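Local atomic coordinates of Ras GTPase-activating-like protein IQGAP2 (Homo sapiens, PDB entry 5CJP), a protein that carries a GAP-related domain that probably binds GTP-loaded Rho-family GTPases such as Cdc42 rather than speeding their GTP hydrolysis. Residues Leu17-Leu20 / Leu21-Pro25; Asp219-Glu222 / Asp223-Leu226; Gln258-Ser261 / Asp262-Arg265; Ser346-Leu350 / Leu351-Gln355. All coordinates share one frame; numbering follows the deposited sequence.

Interaction 1: residues Leu17-Leu20 / Leu21-Pro25; sequences LFYL and LQTNP
A chi1 of 172° turns CG of Y19 away from its own backbone N and lays the ring along the helix, obliquely against T23 one turn on. T23, whose methyl CG2 points away from its backbone N while OG1 sits beside it, meets the ring with both branches: CG2 lies 3.5 Å from Y19 CE1, and OG1 3.4 Å from the same carbon. With a serine in place of Y19, T23 CG2 would probably lose its aromatic surface and Y338 the ring it meets here. F18 O serves Q22 twice, weakly through the backbone N and at 3.0 Å through Q22 NE2, which comes from above the carbonyl plane, 56° out of it. NE2 also bonds I339 O, joining helix and strand. The last turn closes with T23 N to Y19 O at 2.8 Å and N24 N to L20 O, also 2.8 Å, before N24 OD1 caps Y27 N and so starts the next helix. Helix 7-23 thus ends wedged between neighbours: L20 and L21 rest on helix 25-34, L17 and L21 on helix 37-54, where P25 at the start of the next helix also packs, and F18 and Q22 on strand 337-343.

Interaction 2: residues Asp219-Glu222 / Asp223-Leu226; sequences DATE and DELL
A capping box opens helix 222-243, with T221 at the N-cap and E224 three residues on, and the two exchange bonds between side chain and backbone in both directions. In one direction E224 OE2 receives T221 N, modelled at 2.5 Å, a value too short to be read closely at this resolution. In the other, E224 N reaches T221 OG1 at 3.3 Å, a weak bond. A chi1 of 65° places OG1 between the backbone N and the carbonyl carbon of T221, where it can face E224 N and also donate to E224 OE2 at 3.0 Å, using the anti lone pair, the one turned away from the other carboxylate oxygen. OE2 is therefore held by two donors of a single residue, which should limit rotation of the carboxylate; its negative charge at the start of a helix is also likely to be electrostatically welcome. Regular helical bonding begins at once, L225 N meeting T221 O at 2.8 Å with the N-H aimed almost straight (171°), and L226 N bonding E222 O.

Apolar contact brackets the box. A220 CB approaches L225 CG at 4.4 Å, and L226 CD1 sits 3.8 Å from E222 CG. Beyond the turn, L225 packs on helix 200-216, while D223 OD1 forms a salt bridge with R305 of helix 294-311. A220, just before the N-cap, and L225, four residues after it, make a light version of the hydrophobic staple that often accompanies a capping box.

Interaction 3: residues Gln258-Ser261 / Asp262-Arg265; sequences QINS and DQRR
N260 N donates to Q263 OE1 at 2.7 Å and nearly straight (168°), striking the amide oxygen in its carbonyl plane, on a lone pair. Next come the two end nitrogens of R264, both directed at one atom: NH1 lies 2.9 Å and NH2 3.0 Å from Q258 OE1, which sits near the edge of the guanidinium but 22° out of its plane. Q258 is poorly ordered, so this grip is less certain than the arginine's other bonds, a salt bridge from NH2 to D246 and a hydrogen bond from NE to V243 O. The other end of the Q263 amide is also used, NE2 binding I122 O.

The arrangement illustrates half of a capping box: the glutamine three residues into helix 261-278 accepts from the N-cap nitrogen, but the N260 side chain returns no capping bond. N260 ND2 does lie near Q263 OE1, at an angle too poor for bonding. The first regular helical bond, R264 N to N260 O, measures 2.9 Å.

I259 fills the space between these polar groups. Its CG2 approaches Q263 CB at 3.4 Å and R264 CG at 3.6 Å, and the same methyl stands 4.0 Å above the centre of one guanidinium face. I259 CD1 continues to R264 NH2 at 3.7 Å, while S261 and R265 pack against apolar side chains of another protein's chain.

Interaction 4: residues Ser346-Leu350 / Leu351-Gln355; sequences STHSL and LLEHQ
Extended at H348 and S349, the backbone takes on helical angles from L350 and closes a short 3-10 turn, whose H354 N bonds L351 O. S349 spans the change of direction. Its OG turns away from its own backbone N (chi1 -179°) and accepts L352 N at 3.3 Å along a fairly straight approach (159°). The same side chain leans on the leucine it bonds, CB of S349 lying 3.7 Å from CB of L352. An alanine here has no OG for L352 N, and the start of the turn would probably be freer to open.

A second link runs between longer side chains. H348 NE2 donates weakly to E353 OE1 at 3.2 Å; the oxygen lies at the edge of the ring, near its plane, while the carboxylate stands almost perpendicular to the ring, 85° between the planes. E353 reaches it with an extended chain beyond CG. Farther round the turn, H354 CD2 comes within 3.5 Å of L350 O, and E353 CB covers one face of the H354 ring.

Most of these residues are exposed and several touch crystal neighbours, so their rotamers may partly reflect the lattice. The bond from the serine side chain to the backbone N three residues on resembles the N-cap bond at a helix start; here it opens a 3-10 turn on the linker between strand 337-343 and helix 355-358.

All four contacts are local, and they are set far apart. Interactions 2 and 3 both belong to the GAP-related region, at the starts of consecutive long helices, yet their centres are 37 Å apart. The centre of interaction 1, where two helices join, lies about 41 Å from that of interaction 3, on the opposite side of the chain's centre. Q22 is about 10 Å from one bound GTP and E224 about 12 Å from a different one. Interaction 4 is the outlier, its centre 75 Å from that of interaction 2. Its linker leads to helix 361-372; in the second subunit, L366 and L370 of that helix pack on L20 and L17, consistent with a dimer of exchanged tails.

Interaction 1: residues Leu17-Leu20 / Leu21-Pro25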
# COMPACT_ATOMS: atom_id res chain seq x y z
N LEU E 17 -15.55 14.32 5.82
CA LEU E 17 -14.71 14.23 4.62
C LEU E 17 -14.48 12.78 4.26
O LEU E 17 -14.58 12.38 3.10
CB LEU E 17 -13.35 14.93 4.84
CG LEU E 17 -12.32 14.84 3.71
CD1 LEU E 17 -12.79 15.65 2.50
CD2 LEU E 17 -10.96 15.37 4.21
N PHE E 18 -14.18 11.96 5.25
CA PHE E 18 -13.93 10.57 4.96
C PHE E 18 -15.18 9.86 4.48
O PHE E 18 -15.13 9.03 3.58
CB PHE E 18 -13.34 9.90 6.20
CG PHE E 18 -11.99 10.42 6.55
CD1 PHE E 18 -11.41 11.46 5.83
CD2 PHE E 18 -11.26 9.85 7.59
CE1 PHE E 18 -10.13 11.92 6.12
CE2 PHE E 18 -9.98 10.30 7.89
CZ PHE E 18 -9.42 11.34 7.15
N TYR E 19 -16.31 10.21 5.07
CA TYR E 19 -17.59 9.62 4.69
C TYR E 19 -17.96 9.94 3.23
O TYR E 19 -18.26 9.06 2.46
CB TYR E 19 -18.68 10.15 5.63
CG TYR E 19 -20.07 9.75 5.21
CD1 TYR E 19 -20.43 8.40 5.14
CD2 TYR E 19 -21.02 10.71 4.86
CE1 TYR E 19 -21.70 8.02 4.74
CE2 TYR E 19 -22.31 10.34 4.46
CZ TYR E 19 -22.64 9.00 4.40
OH TYR E 19 -23.91 8.62 3.98
N LEU E 20 -17.93 11.21 2.87
CA LEU E 20 -18.25 11.61 1.52
C LEU E 20 -17.27 11.02 0.51
O LEU E 20 -17.66 10.59 -0.57
CB LEU E 20 -18.27 13.13 1.41
CG LEU E 20 -19.39 13.78 2.25
CD1 LEU E 20 -19.39 15.28 2.05
CD2 LEU E 20 -20.73 13.17 1.83
N LEU E 21 -15.98 10.99 0.85
CA LEU E 21 -15.00 10.42 -0.06
C LEU E 21 -15.34 9.00 -0.51
O LEU E 21 -15.16 8.67 -1.68
CB LEU E 21 -13.62 10.40 0.57
CG LEU E 21 -12.72 11.59 0.25
CD1 LEU E 21 -11.43 11.45 1.04
CD2 LEU E 21 -12.46 11.64 -1.23
N GLN E 22 -15.82 8.18 0.42
CA GLN E 22 -16.16 6.78 0.15
C GLN E 22 -17.62 6.52 -0.22
O GLN E 22 -17.94 5.55 -0.91
CB GLN E 22 -15.85 5.92 1.39
CG GLN E 22 -14.39 5.94 1.82
CD GLN E 22 -14.18 5.42 3.23
OE1 GLN E 22 -14.33 4.21 3.50
NE2 GLN E 22 -13.86 6.33 4.14
N THR E 23 -18.50 7.39 0.25
CA THR E 23 -19.92 7.17 0.07
C THR E 23 -20.63 8.09 -0.90
O THR E 23 -21.68 7.72 -1.45
CB THR E 23 -20.60 7.26 1.47
OG1 THR E 23 -20.05 6.24 2.30
CG2 THR E 23 -22.07 7.04 1.39
N ASN E 24 -20.07 9.28 -1.10
CA ASN E 24 -20.70 10.26 -1.96
C ASN E 24 -19.70 11.26 -2.54
O ASN E 24 -19.74 12.45 -2.24
CB ASN E 24 -21.78 10.95 -1.14
CG ASN E 24 -22.70 11.81 -1.97
OD1 ASN E 24 -22.59 11.85 -3.19
ND2 ASN E 24 -23.62 12.50 -1.30
N PRO E 25 -18.76 10.77 -3.37
CA PRO E 25 -17.76 11.67 -3.96
C PRO E 25 -18.37 12.74 -4.86
O PRO E 25 -17.85 13.87 -4.94
CB PRO E 25 -16.81 10.72 -4.70
CG PRO E 25 -17.62 9.43 -4.88
CD PRO E 25 -18.48 9.35 -3.67
O HOH W 1 -24.21 11.33 1.84

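Interaction 2: residues Asp219-Glu222 / Asp223-Leu226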
# COMPACT_ATOMS: atom_id res chain seq x y z
N ASP E 219 -24.57 37.12 -28.83
CA ASP E 219 -23.76 38.02 -29.64
C ASP E 219 -22.31 37.62 -29.75
O ASP E 219 -21.50 38.36 -30.28
CB ASP E 219 -23.82 39.44 -29.10
CG ASP E 219 -25.17 40.03 -29.22
OD1 ASP E 219 -25.98 39.47 -29.98
OD2 ASP E 219 -25.41 41.05 -28.55
N ALA E 220 -21.97 36.46 -29.20
CA ALA E 220 -20.59 35.99 -29.27
C ALA E 220 -20.43 35.27 -30.60
O ALA E 220 -21.32 34.54 -31.03
CB ALA E 220 -20.32 35.04 -28.12
N THR E 221 -19.30 35.49 -31.26
CA THR E 221 -19.05 34.88 -32.56
C THR E 221 -18.38 33.51 -32.51
O THR E 221 -17.70 33.18 -31.53
CB THR E 221 -18.18 35.80 -33.45
OG1 THR E 221 -16.88 35.93 -32.85
CG2 THR E 221 -18.81 37.18 -33.58
N GLU E 222 -18.57 32.72 -33.56
CA GLU E 222 -17.98 31.39 -33.67
C GLU E 222 -16.51 31.49 -33.25
O GLU E 222 -15.98 30.62 -32.55
CB GLU E 222 -18.06 30.92 -35.12
CG GLU E 222 -17.65 29.48 -35.38
CD GLU E 222 -18.70 28.48 -34.94
OE1 GLU E 222 -18.57 27.29 -35.28
OE2 GLU E 222 -19.67 28.89 -34.26
N ASP E 223 -15.87 32.58 -33.67
CA ASP E 223 -14.47 32.81 -33.36
C ASP E 223 -14.20 32.98 -31.88
O ASP E 223 -13.21 32.45 -31.37
CB ASP E 223 -13.96 34.04 -34.11
CG ASP E 223 -13.70 33.77 -35.58
OD1 ASP E 223 -14.00 32.64 -36.04
OD2 ASP E 223 -13.19 34.68 -36.27
N GLU E 224 -15.06 33.71 -31.19
CA GLU E 224 -14.89 33.94 -29.76
C GLU E 224 -15.17 32.64 -29.03
O GLU E 224 -14.41 32.22 -28.18
CB GLU E 224 -15.85 35.02 -29.27
CG GLU E 224 -15.84 36.29 -30.10
CD GLU E 224 -16.91 37.28 -29.69
OE1 GLU E 224 -16.74 37.95 -28.64
OE2 GLU E 224 -17.93 37.39 -30.40
N LEU E 225 -16.27 31.99 -29.38
CA LEU E 225 -16.63 30.73 -28.76
C LEU E 225 -15.52 29.71 -28.87
O LEU E 225 -15.15 29.09 -27.88
CB LEU E 225 -17.88 30.16 -29.40
CG LEU E 225 -19.18 30.91 -29.11
CD1 LEU E 225 -20.26 30.40 -30.06
CD2 LEU E 225 -19.57 30.73 -27.63
N LEU E 226 -14.99 29.54 -30.08
CA LEU E 226 -13.93 28.57 -30.28
C LEU E 226 -12.62 28.92 -29.56
O LEU E 226 -11.81 28.04 -29.27
CB LEU E 226 -13.71 28.34 -31.78
CG LEU E 226 -14.94 27.72 -32.47
CD1 LEU E 226 -14.69 27.57 -33.96
CD2 LEU E 226 -15.28 26.37 -31.87

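Interaction 3: residues Gln258-Ser261 / Asp262-Arg265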
# COMPACT_ATOMS: atom_id res chain seq x y z
N GLN E 258 16.77 15.45 -14.78
CA GLN E 258 15.56 16.08 -15.28
C GLN E 258 15.88 16.91 -16.52
O GLN E 258 17.03 17.02 -16.93
CB GLN E 258 14.96 16.96 -14.17
CG GLN E 258 13.57 17.50 -14.46
CD GLN E 258 13.57 18.94 -14.96
OE1 GLN E 258 12.52 19.50 -15.28
NE2 GLN E 258 14.76 19.54 -15.03
N ILE E 259 14.86 17.49 -17.12
CA ILE E 259 15.01 18.31 -18.32
C ILE E 259 16.02 19.45 -18.18
O ILE E 259 16.06 20.13 -17.16
CB ILE E 259 13.63 18.87 -18.70
CG1 ILE E 259 12.78 17.70 -19.20
CG2 ILE E 259 13.75 20.07 -19.65
CD1 ILE E 259 11.40 18.08 -19.42
N ASN E 260 16.84 19.65 -19.22
CA ASN E 260 17.84 20.72 -19.23
C ASN E 260 17.14 22.03 -19.50
O ASN E 260 16.01 22.05 -19.98
CB ASN E 260 18.86 20.52 -20.36
CG ASN E 260 19.53 19.18 -20.32
OD1 ASN E 260 20.23 18.85 -19.36
ND2 ASN E 260 19.34 18.39 -21.36
N SER E 261 17.81 23.13 -19.22
CA SER E 261 17.22 24.43 -19.46
C SER E 261 16.99 24.56 -20.96
O SER E 261 16.06 25.22 -21.41
CB SER E 261 18.17 25.54 -19.00
OG SER E 261 18.63 25.28 -17.69
N ASP E 262 17.86 23.93 -21.74
CA ASP E 262 17.76 23.97 -23.19
C ASP E 262 16.54 23.19 -23.70
O ASP E 262 15.90 23.60 -24.66
CB ASP E 262 19.03 23.42 -23.82
CG ASP E 262 20.22 24.34 -23.63
OD1 ASP E 262 21.37 23.83 -23.63
OD2 ASP E 262 20.02 25.57 -23.49
N GLN E 263 16.25 22.08 -23.04
CA GLN E 263 15.10 21.26 -23.42
C GLN E 263 13.84 22.00 -23.01
O GLN E 263 12.83 21.97 -23.72
CB GLN E 263 15.20 19.89 -22.75
CG GLN E 263 16.47 19.13 -23.11
CD GLN E 263 16.63 17.81 -22.37
OE1 GLN E 263 16.60 17.77 -21.14
NE2 GLN E 263 16.81 16.73 -23.12
N ARG E 264 13.90 22.67 -21.86
CA ARG E 264 12.77 23.45 -21.36
C ARG E 264 12.45 24.58 -22.32
O ARG E 264 11.29 24.78 -22.71
CB ARG E 264 13.09 24.07 -20.01
CG ARG E 264 12.49 23.34 -18.85
CD ARG E 264 10.99 23.49 -18.82
NE ARG E 264 10.39 22.25 -18.33
CZ ARG E 264 10.79 21.60 -17.24
NH1 ARG E 264 11.80 22.07 -16.53
NH2 ARG E 264 10.21 20.47 -16.88
N ARG E 265 13.48 25.34 -22.66
CA ARG E 265 13.35 26.47 -23.56
C ARG E 265 12.85 26.02 -24.94
O ARG E 265 12.15 26.78 -25.63
CB ARG E 265 14.70 27.19 -23.68
CG ARG E 265 14.62 28.56 -24.33
CD ARG E 265 16.01 29.13 -24.45
NE ARG E 265 16.70 29.12 -23.17
CZ ARG E 265 16.39 29.90 -22.15
NH1 ARG E 265 15.40 30.78 -22.26
NH2 ARG E 265 17.07 29.82 -21.01

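Interaction 4: residues Ser346-Leu350 / Leu351-Gln355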
# COMPACT_ATOMS: atom_id res chain seq x y z
N SER E 346 -11.45 7.78 26.81
CA SER E 346 -10.47 7.53 27.86
C SER E 346 -11.13 7.68 29.22
O SER E 346 -11.02 8.72 29.87
CB SER E 346 -9.28 8.49 27.74
OG SER E 346 -8.24 8.14 28.64
N THR E 347 -11.82 6.63 29.64
CA THR E 347 -12.52 6.62 30.92
C THR E 347 -11.76 5.68 31.87
O THR E 347 -10.94 4.88 31.43
CB THR E 347 -13.97 6.13 30.73
OG1 THR E 347 -14.72 6.38 31.93
CG2 THR E 347 -14.01 4.64 30.41
N HIS E 348 -12.02 5.80 33.17
CA HIS E 348 -11.36 4.96 34.16
C HIS E 348 -12.17 3.70 34.47
O HIS E 348 -13.38 3.78 34.68
CB HIS E 348 -11.11 5.77 35.45
CG HIS E 348 -10.47 4.98 36.54
ND1 HIS E 348 -11.19 4.36 37.54
CD2 HIS E 348 -9.17 4.70 36.79
CE1 HIS E 348 -10.37 3.72 38.35
NE2 HIS E 348 -9.13 3.91 37.92
N SER E 349 -11.50 2.55 34.51
CA SER E 349 -12.19 1.30 34.79
C SER E 349 -12.12 0.86 36.24
O SER E 349 -11.05 0.63 36.79
CB SER E 349 -11.66 0.17 33.91
OG SER E 349 -12.36 -1.03 34.20
N LEU E 350 -13.29 0.73 36.85
CA LEU E 350 -13.36 0.32 38.24
C LEU E 350 -12.99 -1.13 38.48
O LEU E 350 -12.29 -1.44 39.43
CB LEU E 350 -14.77 0.56 38.77
CG LEU E 350 -14.99 1.99 39.25
CD1 LEU E 350 -16.46 2.20 39.54
CD2 LEU E 350 -14.13 2.23 40.50
N LEU E 351 -13.45 -2.00 37.59
CA LEU E 351 -13.23 -3.42 37.73
C LEU E 351 -11.85 -3.92 37.31
O LEU E 351 -11.33 -4.86 37.92
CB LEU E 351 -14.30 -4.15 36.93
CG LEU E 351 -15.72 -3.76 37.34
CD1 LEU E 351 -16.72 -4.05 36.22
CD2 LEU E 351 -16.09 -4.46 38.63
N LEU E 352 -11.28 -3.31 36.29
CA LEU E 352 -9.98 -3.74 35.78
C LEU E 352 -8.91 -3.98 36.85
O LEU E 352 -8.15 -4.94 36.76
CB LEU E 352 -9.46 -2.72 34.77
CG LEU E 352 -8.05 -3.07 34.28
CD1 LEU E 352 -8.10 -4.35 33.40
CD2 LEU E 352 -7.48 -1.87 33.54
N GLU E 353 -8.83 -3.10 37.84
CA GLU E 353 -7.82 -3.28 38.88
C GLU E 353 -8.12 -4.51 39.70
O GLU E 353 -7.25 -5.03 40.38
CB GLU E 353 -7.79 -2.09 39.83
CG GLU E 353 -8.00 -0.76 39.18
CD GLU E 353 -7.97 0.35 40.20
OE1 GLU E 353 -8.25 1.51 39.81
OE2 GLU E 353 -7.66 0.07 41.38
N HIS E 354 -9.35 -5.00 39.62
CA HIS E 354 -9.75 -6.13 40.40
C HIS E 354 -10.05 -7.42 39.64
O HIS E 354 -10.85 -8.26 40.09
CB HIS E 354 -10.94 -5.69 41.25
CG HIS E 354 -10.62 -4.52 42.12
ND1 HIS E 354 -9.65 -4.56 43.10
CD2 HIS E 354 -11.10 -3.25 42.13
CE1 HIS E 354 -9.55 -3.38 43.68
NE2 HIS E 354 -10.42 -2.56 43.10
N GLN E 355 -9.39 -7.58 38.50
CA GLN E 355 -9.56 -8.76 37.67
C GLN E 355 -9.14 -10.01 38.41
O GLN E 355 -9.53 -11.12 38.03
CB GLN E 355 -8.75 -8.64 36.38
CG GLN E 355 -7.45 -7.87 36.54
CD GLN E 355 -6.59 -7.93 35.31
OE1 GLN E 355 -5.74 -7.07 35.09
NE2 GLN E 355 -6.81 -8.95 34.49